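Local coordinates for protein alpha-L-arabinofuranosidase B (Aspergillus kawachii, PDB 6SXT) that hydrolyses terminal non-reducing alpha-L-arabinofuranosyl residues from arabinoxylan, arabinan and arabinogalactan side chains, here caught covalently bound to an aziridine-derived inhibitor, at residues Val202-Asn207 / Asp237-Arg242; Thr172-Gly177 / Ser269-Ile274; Gly219-Ser224 / Ser252-Gly257. All coordinates share one frame; numbering follows the deposited sequence. Where two conformers were deposited one is given.

Contact 1: residues Val202-Asn207 / Asp237-Arg242; sequences VDMENN and DKWAIR. With LXE ([(1~{S},2~{S},3~{S},4~{S})-2-(hydroxymethyl)-3,4-bis(oxidanyl)cyclopentyl]azanium), chain G.
Met204 and Val202 reach from the end of strand 199-203 onto Trp239 and Ile241 of strand 238-245, joining two antiparallel sheets of the beta-sandwich-like catalytic domain of this GH54 enzyme. Met204 extends beyond CG (chi2 -167°, chi3 -162°), which carries its methyl CE over one face of the indole, 3.5 Å from the centroid of the Trp239 six-membered ring. SD lies obliquely to the five-membered ring, so thioether and methyl together make a Met-aromatic contact with a CH-pi component. With chi1 at 63°, the indole of Trp239 leaves the strand so that its face lies under Met204 CE and its CZ3 end reaches Val202. Val202 approaches the same indole obliquely: its CG2 sits 3.5 Å from Trp239 CZ3 and also lies alongside CG1 of Ile241.

The other side of 202-207 is the active site. Glu205, the nucleophile, is bonded through OE2 to C1' of the cyclopentyl inhibitor, and its OE1 accepts a hydrogen bond from the inhibitor's O2'. Asp203 uses both carboxylate oxygens on the ligand, OD1 for O5' and OD2 for O3'. Asn207 N donates to O5' as well. In an Asx turn, Asp203 OD1 also accepts from Glu205 N, tying the substrate-binding carboxylate to the backbone of the nucleophile. Glu205 OE2, the ester-linked oxygen, accepts from Asn206 N on its anti lone pair, 3.0 Å away.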
# COMPACT_ATOMS: atom_id res chain seq x y z
N VAL A 202 13.56 -12.45 4.59
CA VAL A 202 13.60 -11.97 5.99
C VAL A 202 14.69 -10.91 6.08
O VAL A 202 15.84 -11.20 5.76
CB VAL A 202 13.81 -13.08 7.02
CG1 VAL A 202 13.94 -12.55 8.42
CG2 VAL A 202 12.66 -14.09 6.91
N ASP A 203 14.28 -9.75 6.54
CA ASP A 203 15.21 -8.62 6.77
C ASP A 203 15.78 -8.83 8.15
O ASP A 203 15.07 -8.72 9.17
CB ASP A 203 14.49 -7.29 6.59
CG ASP A 203 15.40 -6.08 6.53
OD1 ASP A 203 16.63 -6.30 6.84
OD2 ASP A 203 14.88 -5.00 6.09
N MET A 204 17.11 -9.07 8.20
CA MET A 204 17.83 -9.24 9.49
C MET A 204 18.82 -8.09 9.69
O MET A 204 19.60 -8.18 10.64
CB MET A 204 18.55 -10.59 9.52
CG MET A 204 17.60 -11.76 9.48
SD MET A 204 18.44 -13.33 9.89
CE MET A 204 17.25 -14.50 9.21
N GLU A 205 18.69 -7.05 8.88
CA GLU A 205 19.53 -5.83 8.82
C GLU A 205 20.86 -6.15 8.10
O GLU A 205 21.53 -7.15 8.44
CB GLU A 205 19.75 -5.23 10.21
CG GLU A 205 20.47 -3.88 10.20
CD GLU A 205 19.79 -2.76 9.45
OE1 GLU A 205 19.30 -1.79 10.02
OE2 GLU A 205 19.66 -2.84 8.06
N ASN A 206 21.16 -5.28 7.15
CA ASN A 206 22.29 -5.38 6.20
C ASN A 206 22.19 -6.69 5.44
O ASN A 206 23.20 -7.21 4.94
CB ASN A 206 23.64 -5.24 6.93
CG ASN A 206 23.70 -3.98 7.79
OD1 ASN A 206 24.26 -4.04 8.87
ND2 ASN A 206 23.16 -2.88 7.32
N ASN A 207 20.97 -7.17 5.24
CA ASN A 207 20.72 -8.40 4.47
C ASN A 207 19.20 -8.62 4.46
O ASN A 207 18.64 -8.68 5.52
CB ASN A 207 21.43 -9.63 5.01
CG ASN A 207 22.69 -10.02 4.23
OD1 ASN A 207 22.72 -10.03 2.99
ND2 ASN A 207 23.78 -10.19 4.98
N ASP A 237 19.22 -19.72 16.85
CA ASP A 237 19.89 -20.28 15.66
C ASP A 237 18.88 -21.12 14.87
O ASP A 237 19.23 -22.18 14.31
CB ASP A 237 21.06 -21.17 16.07
CG ASP A 237 22.08 -21.34 14.97
OD1 ASP A 237 22.03 -20.62 14.01
OD2 ASP A 237 23.00 -22.15 15.19
N LYS A 238 17.64 -20.64 14.77
CA LYS A 238 16.70 -21.28 13.81
C LYS A 238 15.78 -20.18 13.28
O LYS A 238 15.45 -19.23 14.03
CB LYS A 238 15.85 -22.42 14.38
CG LYS A 238 15.01 -22.13 15.61
CD LYS A 238 14.34 -23.39 16.20
CE LYS A 238 13.36 -23.07 17.31
NZ LYS A 238 12.84 -24.31 17.97
N TRP A 239 15.34 -20.31 12.03
CA TRP A 239 14.32 -19.38 11.49
C TRP A 239 13.69 -20.04 10.28
O TRP A 239 14.20 -21.06 9.76
CB TRP A 239 14.92 -18.03 11.14
CG TRP A 239 15.94 -18.09 10.06
CD1 TRP A 239 17.19 -18.65 10.18
CD2 TRP A 239 15.84 -17.61 8.73
NE1 TRP A 239 17.87 -18.48 9.03
CE2 TRP A 239 17.05 -17.89 8.08
CE3 TRP A 239 14.83 -16.97 7.98
CZ2 TRP A 239 17.28 -17.57 6.74
CZ3 TRP A 239 15.06 -16.67 6.68
CH2 TRP A 239 16.25 -16.97 6.04
N ALA A 240 12.59 -19.47 9.81
CA ALA A 240 11.87 -20.08 8.68
C ALA A 240 11.09 -19.05 7.88
O ALA A 240 10.67 -18.00 8.44
CB ALA A 240 10.92 -21.12 9.18
N ILE A 241 10.91 -19.35 6.61
CA ILE A 241 10.02 -18.62 5.68
C ILE A 241 9.01 -19.63 5.21
O ILE A 241 9.40 -20.64 4.63
CB ILE A 241 10.75 -18.06 4.45
CG1 ILE A 241 11.85 -17.07 4.86
CG2 ILE A 241 9.77 -17.50 3.44
CD1 ILE A 241 12.75 -16.70 3.72
N ARG A 242 7.73 -19.28 5.32
CA ARG A 242 6.65 -20.09 4.75
C ARG A 242 5.72 -19.16 3.96
O ARG A 242 5.58 -17.99 4.36
CB ARG A 242 5.90 -20.81 5.86
CG ARG A 242 6.79 -21.68 6.72
CD ARG A 242 6.04 -22.46 7.77
NE ARG A 242 5.29 -23.58 7.19
CZ ARG A 242 4.19 -24.10 7.71
NH1 ARG A 242 3.63 -23.63 8.80
NH2 ARG A 242 3.64 -25.13 7.08
C1' LXE G . 19.21 -1.74 7.32
C2' LXE G . 17.71 -1.48 7.23
O2' LXE G . 17.15 -1.29 8.48
C3' LXE G . 17.25 -2.70 6.56
O3' LXE G . 15.83 -2.54 6.18
C4' LXE G . 18.14 -2.71 5.34
C5' LXE G . 18.31 -4.09 4.73
O5' LXE G . 18.73 -5.08 5.65
C6' LXE G . 19.50 -2.11 5.88
N1' LXE G . 19.78 -0.92 5.04

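Contact 2: residues Thr172-Gly177 / Ser269-Ile274; sequences TDTGAG and SKEGAI
Thr174 and Glu271 point at each other, hydroxyl to carboxylate, at the partly exposed end of this contact. From CB of Glu271 the chain leaves with CG anti to the carbonyl carbon and then runs extended (chi2 -166°), reaching the loop of Thr174. The aliphatic part serves as a spacer: CD is still 3.8 Å from Thr174 OG1, and the close approach is made by one carboxylate oxygen. Glu271 OE2 accepts from Thr174 OG1 at 2.7 Å, on the syn side of the carboxylate but with the hydroxyl 35° out of its plane. The same oxygen lies 3.6 Å from Thr174 CB, and the threonine methyl CG2 is more distant. His178 ND1 is a second hydrogen-bonding partner of OE2, while OE1 is engaged by the backbone N of Thr169, so both oxygens of the carboxylate are held and its rotation is restrained.

Strands 166-167 and 273-276 are antiparallel neighbours in one four-stranded sheet of the catalytic domain, and the contact joins the loop that follows the first to the turn that leads into the second. Within that loop an Asx turn, Asp173 OD1 accepting from Gly175 N at 2.9 Å, bends the chain just beside Thr174. The aspartate belongs to the inhibitor pocket.

At the more buried end the backbones meet directly. Ser269 N donates to Gly177 O over 2.8 Å. Gly177 has a positive phi, a backbone conformation readily open to glycine. Ser269 CB rests against the same carbonyl, 3.7 Å from Gly177 O.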
# COMPACT_ATOMS: atom_id res chain seq x y z
N THR A 172 17.33 3.66 13.30
CA THR A 172 18.64 3.67 12.60
C THR A 172 19.21 2.26 12.52
O THR A 172 18.75 1.34 13.23
CB THR A 172 19.66 4.59 13.32
OG1 THR A 172 20.06 3.98 14.55
CG2 THR A 172 19.08 5.97 13.57
N ASP A 173 20.18 2.10 11.62
CA ASP A 173 20.90 0.81 11.42
C ASP A 173 21.88 0.61 12.57
O ASP A 173 22.94 1.26 12.55
CB ASP A 173 21.57 0.80 10.06
CG ASP A 173 22.26 -0.49 9.70
OD1 ASP A 173 22.50 -1.32 10.61
OD2 ASP A 173 22.64 -0.60 8.51
N THR A 174 21.56 -0.25 13.50
CA THR A 174 22.41 -0.62 14.65
C THR A 174 23.11 -1.95 14.41
O THR A 174 23.70 -2.47 15.37
CB THR A 174 21.58 -0.58 15.93
OG1 THR A 174 20.48 -1.48 15.75
CG2 THR A 174 21.09 0.82 16.20
N GLY A 175 23.02 -2.50 13.21
CA GLY A 175 23.85 -3.63 12.80
C GLY A 175 23.13 -4.91 12.46
O GLY A 175 21.93 -5.08 12.82
N ALA A 176 23.88 -5.84 11.92
CA ALA A 176 23.40 -7.21 11.63
C ALA A 176 22.73 -7.78 12.86
O ALA A 176 23.28 -7.74 14.00
CB ALA A 176 24.56 -8.08 11.18
N GLY A 177 21.55 -8.41 12.68
CA GLY A 177 20.84 -9.06 13.77
C GLY A 177 19.91 -8.17 14.57
O GLY A 177 19.29 -8.70 15.50
N SER A 269 20.08 -9.84 17.90
CA SER A 269 20.04 -8.65 18.78
C SER A 269 18.74 -7.86 18.55
O SER A 269 18.81 -6.67 18.25
CB SER A 269 21.23 -7.80 18.50
OG SER A 269 22.39 -8.55 18.76
N LYS A 270 17.60 -8.55 18.60
CA LYS A 270 16.35 -7.83 18.23
C LYS A 270 16.05 -6.76 19.28
O LYS A 270 16.36 -6.98 20.50
CB LYS A 270 15.22 -8.82 18.11
CG LYS A 270 15.49 -9.83 17.00
CD LYS A 270 14.32 -10.72 16.79
CE LYS A 270 13.91 -11.48 17.98
NZ LYS A 270 14.94 -12.53 18.28
N GLU A 271 15.43 -5.67 18.83
CA GLU A 271 15.18 -4.51 19.72
C GLU A 271 13.69 -4.38 20.08
O GLU A 271 13.39 -3.61 21.00
CB GLU A 271 15.74 -3.28 19.05
CG GLU A 271 17.24 -3.40 18.78
CD GLU A 271 17.93 -2.10 18.43
OE1 GLU A 271 17.27 -1.04 18.45
OE2 GLU A 271 19.13 -2.16 18.03
N GLY A 272 12.78 -5.06 19.36
CA GLY A 272 11.37 -5.09 19.74
C GLY A 272 10.50 -3.98 19.14
O GLY A 272 9.31 -4.01 19.39
N ALA A 273 11.02 -3.08 18.33
CA ALA A 273 10.18 -2.08 17.65
C ALA A 273 9.39 -2.80 16.55
O ALA A 273 9.84 -3.88 16.11
CB ALA A 273 11.02 -0.97 17.06
N ILE A 274 8.34 -2.16 16.06
CA ILE A 274 7.57 -2.72 14.94
C ILE A 274 7.57 -1.72 13.80
O ILE A 274 7.26 -0.53 14.02
CB ILE A 274 6.14 -3.03 15.40
CG1 ILE A 274 6.13 -3.82 16.69
CG2 ILE A 274 5.38 -3.74 14.27
CD1 ILE A 274 4.72 -4.08 17.23

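Contact 3: residues Gly219-Ser224 / Ser252-Gly257; sequences GDPSIS and STYYSG. With EDO (1,2-ethanediol), chain P.
Pro221 packs over one face of the Tyr254 ring in the conformer described, and this is the tight part of the contact. Its CD lies 3.4 Å from the ring centroid and 20° off the normal, a CH-pi contact in which the proline crosses the tyrosine at about a right angle. CD is nearest CD1 and CG of Tyr254, whereas Pro221 CG reaches farther out along the ring, 3.6 Å from both Tyr254 CE1 and CZ. The opposite face is approached by the backbone carbon of Ser252. Tyr254 CG is anti to its own carbonyl carbon (chi1 -60°), which sets the ring between Pro221 and the backbone of Ser252. Gly219 O comes obliquely to the ring, 3.2 Å from Tyr254 CD1.

Tyr254 and Tyr255 both face Ile241 of the neighbouring strand, a classic beta bulge that lies at the corner where strand 250-257 changes direction; the loop before strand 227-235 packs against this corner.

Asp220 touches less closely, with OD1 3.8 Å from Tyr254 CB and the carboxylate and ring planes 34° apart; its side chain also packs on Trp199 and Met201 of strand 199-203. Toward the exposed Gly219 an ethanediol molecule, probably from the crystallisation liquor, lies between the two backbones. Gly219 N makes a weak hydrogen bond to its O1, and its O2 sits 2.7 Å from Tyr254 O, near the plane of the Tyr255 ring and at its edge.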
# COMPACT_ATOMS: atom_id res chain seq x y z
N GLY A 219 15.46 -22.39 -3.21
CA GLY A 219 14.23 -22.92 -2.64
C GLY A 219 13.21 -21.82 -2.34
O GLY A 219 12.17 -22.20 -1.79
N ASP A 220 13.57 -20.57 -2.58
CA ASP A 220 12.62 -19.45 -2.32
C ASP A 220 11.99 -19.06 -3.64
O ASP A 220 12.59 -18.39 -4.46
CB ASP A 220 13.30 -18.25 -1.68
CG ASP A 220 12.33 -17.29 -0.98
OD1 ASP A 220 11.20 -17.70 -0.76
OD2 ASP A 220 12.78 -16.16 -0.61
N PRO A 221 10.72 -19.41 -3.88
CA PRO A 221 10.14 -19.15 -5.20
C PRO A 221 9.63 -17.74 -5.40
O PRO A 221 9.35 -17.01 -4.43
CB PRO A 221 8.93 -20.12 -5.20
CG PRO A 221 8.50 -20.11 -3.75
CD PRO A 221 9.80 -20.08 -2.96
N SER A 222 9.48 -17.33 -6.66
CA SER A 222 8.72 -16.11 -7.03
C SER A 222 7.27 -16.28 -6.56
O SER A 222 6.70 -17.37 -6.76
CB SER A 222 8.73 -15.84 -8.51
OG SER A 222 10.03 -15.45 -8.94
N ILE A 223 6.70 -15.21 -6.02
CA ILE A 223 5.28 -15.20 -5.58
C ILE A 223 4.39 -14.84 -6.77
O ILE A 223 4.60 -13.82 -7.37
CB ILE A 223 5.13 -14.15 -4.47
CG1 ILE A 223 5.97 -14.57 -3.24
CG2 ILE A 223 3.64 -13.93 -4.12
CD1 ILE A 223 5.83 -15.99 -2.82
N SER A 224 3.43 -15.69 -7.09
CA SER A 224 2.42 -15.37 -8.12
C SER A 224 1.05 -15.57 -7.50
O SER A 224 0.21 -16.23 -8.18
CB SER A 224 2.60 -16.20 -9.37
OG SER A 224 2.86 -17.55 -9.02
N SER A 252 3.59 -23.56 2.35
CA SER A 252 4.79 -24.37 2.00
C SER A 252 5.98 -23.72 2.68
O SER A 252 5.99 -22.47 2.89
CB SER A 252 4.99 -24.46 0.56
OG SER A 252 3.91 -25.18 -0.03
N THR A 253 6.98 -24.52 3.04
CA THR A 253 8.16 -24.00 3.72
C THR A 253 9.26 -23.77 2.69
O THR A 253 9.63 -24.72 1.98
CB THR A 253 8.58 -24.93 4.86
OG1 THR A 253 7.50 -24.99 5.78
CG2 THR A 253 9.85 -24.44 5.51
N TYR A 254 9.74 -22.55 2.57
CA TYR A 254 10.80 -22.27 1.58
C TYR A 254 12.16 -22.09 2.25
O TYR A 254 13.18 -22.27 1.53
CB TYR A 254 10.36 -21.15 0.66
CG TYR A 254 9.10 -21.52 -0.06
CD1 TYR A 254 9.11 -22.56 -0.97
CD2 TYR A 254 7.91 -20.84 0.16
CE1 TYR A 254 7.97 -22.93 -1.65
CE2 TYR A 254 6.76 -21.22 -0.51
CZ TYR A 254 6.79 -22.26 -1.42
OH TYR A 254 5.70 -22.66 -2.15
N TYR A 255 12.21 -21.87 3.53
CA TYR A 255 13.46 -22.00 4.32
C TYR A 255 13.07 -22.44 5.70
O TYR A 255 12.10 -21.95 6.30
CB TYR A 255 14.30 -20.71 4.41
CG TYR A 255 15.57 -20.96 5.17
CD1 TYR A 255 16.52 -21.75 4.54
CD2 TYR A 255 15.68 -20.68 6.51
CE1 TYR A 255 17.63 -22.17 5.26
CE2 TYR A 255 16.79 -21.09 7.26
CZ TYR A 255 17.76 -21.85 6.62
OH TYR A 255 18.84 -22.32 7.35
N SER A 256 13.90 -23.29 6.30
CA SER A 256 13.79 -23.64 7.73
C SER A 256 15.13 -24.18 8.20
O SER A 256 15.65 -25.08 7.57
CB SER A 256 12.75 -24.68 8.00
OG SER A 256 12.76 -25.01 9.39
N GLY A 257 15.69 -23.55 9.22
CA GLY A 257 16.96 -24.07 9.73
C GLY A 257 17.81 -22.98 10.28
O GLY A 257 17.29 -21.96 10.72
C1 EDO P . 16.68 -23.03 -0.45
O1 EDO P . 17.61 -22.89 -1.53
C2 EDO P . 16.67 -22.09 0.73
O2 EDO P . 15.56 -21.10 0.96

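In the fold
Contact 1 lies between the other two, its centre about 13 Å from that of contact 2 and 12 Å from that of contact 3. It meets contact 2 at the active site: Met204 O is 2.8 Å from Gly177 N, Asn206 ND2 is 2.6 Å from Asp173 OD2, and Glu205 CG packs against Gly175 O, so 172-177 flanks the nucleophile. Contact 3 joins it through paired strands 238-245 and 250-257, with Ile241 O 2.8 Å from Tyr254 N and the rings of Trp239 and Tyr255 meeting. Contacts 2 and 3 do not touch (nearest atoms about 12 Å apart). Contact 3 lies away from the substrate-binding residues, the Asp220 side chain about 12 Å from that of Asp203.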